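Local coordinates for protein oligogalacturonate lyase (Yersinia enterocolitica subsp. enterocolitica, PDB 3PE7) that cleaves oligogalacturonates by beta-elimination, probably in the cytoplasmic breakdown of pectin fragments, and binds manganese and calcium within a seven-bladed beta-propeller, at residues Glu160-Lys165 / Glu208-Leu213. Residues are numbered along the deposited sequence; the frame is centred on the assembly and turned at random.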
ATOM      1  N   GLU A 160      12.162   1.076  19.090  1.00 21.23           N
ATOM      2  CA  GLU A 160      13.516   1.455  19.508  1.00 20.58           C
ATOM      3  C   GLU A 160      14.381   1.984  18.371  1.00 19.70           C
ATOM      4  O   GLU A 160      15.292   2.792  18.594  1.00 19.48           O
ATOM      5  CB  GLU A 160      14.231   0.269  20.179  1.00 21.73           C
ATOM      6  CG  GLU A 160      13.593  -0.174  21.519  1.00 23.28           C
ATOM      7  CD  GLU A 160      13.522   0.940  22.547  1.00 27.26           C
ATOM      8  OE1 GLU A 160      14.558   1.591  22.805  1.00 28.97           O
ATOM      9  OE2 GLU A 160      12.425   1.152  23.111  1.00 29.52           O
ATOM     10  N   PHE A 161      14.099   1.521  17.153  1.00 18.46           N
ATOM     11  CA  PHE A 161      14.899   1.900  15.991  1.00 17.29           C
ATOM     12  C   PHE A 161      14.897   3.417  15.773  1.00 17.06           C
ATOM     13  O   PHE A 161      15.913   3.999  15.380  1.00 17.55           O
ATOM     14  CB  PHE A 161      14.367   1.191  14.747  1.00 16.83           C
ATOM     15  CG  PHE A 161      15.246   1.344  13.552  1.00 15.28           C
ATOM     16  CD1 PHE A 161      16.558   0.859  13.560  1.00 13.04           C
ATOM     17  CD2 PHE A 161      14.773   1.974  12.406  1.00 14.00           C
ATOM     18  CE1 PHE A 161      17.376   1.006  12.436  1.00 13.38           C
ATOM     19  CE2 PHE A 161      15.590   2.109  11.279  1.00 14.49           C
ATOM     20  CZ  PHE A 161      16.890   1.629  11.299  1.00 12.59           C
ATOM     21  N   TYR A 162      13.748   4.027  16.025  1.00 16.88           N
ATOM     22  CA  TYR A 162      13.569   5.473  15.857  1.00 17.54           C
ATOM     23  C   TYR A 162      14.631   6.294  16.615  1.00 17.72           C
ATOM     24  O   TYR A 162      15.164   7.270  16.088  1.00 17.02           O
ATOM     25  CB  TYR A 162      12.162   5.869  16.312  1.00 17.50           C
ATOM     26  CG  TYR A 162      11.956   7.359  16.537  1.00 18.11           C
ATOM     27  CD1 TYR A 162      11.886   7.888  17.834  1.00 18.18           C
ATOM     28  CD2 TYR A 162      11.823   8.230  15.462  1.00 18.55           C
ATOM     29  CE1 TYR A 162      11.696   9.255  18.046  1.00 19.15           C
ATOM     30  CE2 TYR A 162      11.641   9.602  15.660  1.00 18.91           C
ATOM     31  CZ  TYR A 162      11.575  10.107  16.953  1.00 19.60           C
ATOM     32  OH  TYR A 162      11.378  11.456  17.154  1.00 20.53           O
ATOM     33  N   PHE A 163      14.954   5.865  17.828  1.00 18.15           N
ATOM     34  CA  PHE A 163      15.868   6.618  18.688  1.00 18.85           C
ATOM     35  C   PHE A 163      17.334   6.510  18.275  1.00 18.96           C
ATOM     36  O   PHE A 163      18.168   7.299  18.746  1.00 19.67           O
ATOM     37  CB  PHE A 163      15.694   6.175  20.143  1.00 19.45           C
ATOM     38  CG  PHE A 163      14.298   6.346  20.661  1.00 20.45           C
ATOM     39  CD1 PHE A 163      13.892   7.557  21.214  1.00 22.27           C
ATOM     40  CD2 PHE A 163      13.381   5.299  20.588  1.00 21.69           C
ATOM     41  CE1 PHE A 163      12.588   7.715  21.702  1.00 21.68           C
ATOM     42  CE2 PHE A 163      12.064   5.451  21.072  1.00 22.89           C
ATOM     43  CZ  PHE A 163      11.677   6.658  21.629  1.00 23.39           C
ATOM     44  N   THR A 164      17.646   5.560  17.393  1.00 18.39           N
ATOM     45  CA  THR A 164      19.015   5.359  16.916  1.00 18.80           C
ATOM     46  C   THR A 164      19.460   6.376  15.868  1.00 18.37           C
ATOM     47  O   THR A 164      20.629   6.425  15.525  1.00 18.32           O
ATOM     48  CB  THR A 164      19.243   3.938  16.346  1.00 18.75           C
ATOM     49  OG1 THR A 164      18.465   3.763  15.160  1.00 19.45           O
ATOM     50  CG2 THR A 164      18.889   2.856  17.371  1.00 19.62           C
ATOM     51  N   LYS A 165      18.520   7.181  15.363  1.00 18.24           N
ATOM     52  CA  LYS A 165      18.823   8.181  14.327  1.00 18.46           C
ATOM     53  C   LYS A 165      19.606   7.591  13.157  1.00 17.75           C
ATOM     54  O   LYS A 165      20.734   8.029  12.859  1.00 17.99           O
ATOM     55  CB  LYS A 165      19.571   9.390  14.918  1.00 19.18           C
ATOM     56  CG  LYS A 165      18.713  10.277  15.793  1.00 22.15           C
ATOM     57  CD  LYS A 165      19.486  11.506  16.255  1.00 25.04           C
ATOM     58  CE  LYS A 165      18.900  12.071  17.527  1.00 28.77           C
ATOM     59  NZ  LYS A 165      17.713  12.950  17.297  1.00 32.36           N
ATOM     60  N   GLU A 208       9.509   8.536   9.989  1.00 14.73           N
ATOM     61  CA  GLU A 208       8.986   7.307  10.597  1.00 15.95           C
ATOM     62  C   GLU A 208       9.316   7.281  12.090  1.00 16.79           C
ATOM     63  O   GLU A 208      10.295   7.891  12.535  1.00 16.65           O
ATOM     64  CB  GLU A 208       9.530   6.068   9.864  1.00 16.09           C
ATOM     65  CG  GLU A 208       8.837   4.737  10.242  1.00 17.22           C
ATOM     66  CD  GLU A 208       7.323   4.847  10.208  1.00 17.43           C
ATOM     67  OE1 GLU A 208       6.763   4.740   9.119  1.00 20.27           O
ATOM     68  OE2 GLU A 208       6.696   5.057  11.264  1.00 19.47           O
ATOM     69  N   GLY A 209       8.483   6.585  12.858  1.00 17.68           N
ATOM     70  CA  GLY A 209       8.673   6.495  14.296  1.00 18.87           C
ATOM     71  C   GLY A 209       7.357   6.671  15.027  1.00 20.17           C
ATOM     72  O   GLY A 209       6.315   6.884  14.396  1.00 19.81           O
ATOM     73  N   PRO A 210       7.391   6.567  16.365  1.00 21.04           N
ATOM     74  CA  PRO A 210       6.201   6.673  17.201  1.00 21.94           C
ATOM     75  C   PRO A 210       5.395   7.921  16.863  1.00 22.49           C
ATOM     76  O   PRO A 210       5.952   9.026  16.809  1.00 22.22           O
ATOM     77  CB  PRO A 210       6.781   6.777  18.616  1.00 21.92           C
ATOM     78  CG  PRO A 210       8.092   6.054  18.530  1.00 21.81           C
ATOM     79  CD  PRO A 210       8.617   6.415  17.168  1.00 20.71           C
ATOM     80  N   HIS A 211       4.091   7.732  16.662  1.00 23.90           N
ATOM     81  CA  HIS A 211       3.186   8.784  16.192  1.00 24.39           C
ATOM     82  C   HIS A 211       3.203  10.033  17.059  1.00 24.82           C
ATOM     83  O   HIS A 211       3.055  11.158  16.552  1.00 24.76           O
ATOM     84  CB  HIS A 211       1.744   8.247  16.090  1.00 24.70           C
ATOM     85  CG  HIS A 211       1.164   7.820  17.404  1.00 26.88           C
ATOM     86  ND1 HIS A 211       0.360   8.640  18.165  1.00 28.05           N
ATOM     87  CD2 HIS A 211       1.276   6.658  18.094  1.00 28.22           C
ATOM     88  CE1 HIS A 211       0.003   8.005  19.268  1.00 29.71           C
ATOM     89  NE2 HIS A 211       0.543   6.798  19.248  1.00 29.93           N
ATOM     90  N   ASP A 212       3.371   9.835  18.363  1.00 24.95           N
ATOM     91  CA  ASP A 212       3.293  10.922  19.324  1.00 25.71           C
ATOM     92  C   ASP A 212       4.658  11.537  19.644  1.00 25.20           C
ATOM     93  O   ASP A 212       4.752  12.488  20.424  1.00 25.39           O
ATOM     94  CB  ASP A 212       2.565  10.466  20.606  1.00 26.62           C
ATOM     95  CG  ASP A 212       3.209   9.241  21.264  1.00 28.67           C
ATOM     96  OD1 ASP A 212       3.786   8.384  20.557  1.00 30.25           O
ATOM     97  OD2 ASP A 212       3.114   9.125  22.512  1.00 31.42           O
ATOM     98  N   LEU A 213       5.710  11.009  19.025  1.00 24.56           N
ATOM     99  CA  LEU A 213       7.061  11.499  19.286  1.00 23.96           C
ATOM    100  C   LEU A 213       7.686  12.258  18.126  1.00 23.07           C
ATOM    101  O   LEU A 213       8.473  13.178  18.348  1.00 22.92           O
ATOM    102  CB  LEU A 213       7.987  10.358  19.721  1.00 24.21           C
ATOM    103  CG  LEU A 213       7.628   9.671  21.047  1.00 25.12           C
ATOM    104  CD1 LEU A 213       8.669   8.607  21.355  1.00 26.04           C
ATOM    105  CD2 LEU A 213       7.502  10.661  22.210  1.00 26.03           C
TER
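Tyr162 lays one face of its ring over Pro210, the central pairing in a surface contact that no hydrogen bond crosses. The interaction is a CH-pi contact: Pro210 CD lies 3.9 Å from the ring centroid, 29° off the ring normal, and comes nearest at Tyr162 CG, 3.5 Å away. The CB of Tyr162 points toward the loop, and chi1 of 165° sets CG anti to the backbone N.

Apolar packing continues through Leu213, whose CD1 meets Phe163 CZ at 3.6 Å, the two side chains crossing at about a right angle. Phe163 also receives Tyr162 CD1 over the centre of one ring face, while Phe163 CE1 lies at the edge of the Tyr162 ring, in its plane.

Polar backbone borders the tyrosine ring as well, with Glu208 O 3.3 Å from Tyr162 CD2. Gly209 packs close by, its CA 3.8 Å from Tyr162 CD2. Within the loop, Gly209 N donates to Glu208 OE2 at 2.8 Å, while Glu208 OE1 forms a salt bridge with Arg217.

In the propeller, the contact joins segment 160-165, which runs on from within helix 155-161, inserted between strands 138-145 and 168-174 of one blade, to the loop linking strands 202-207 and 218-222 of the next.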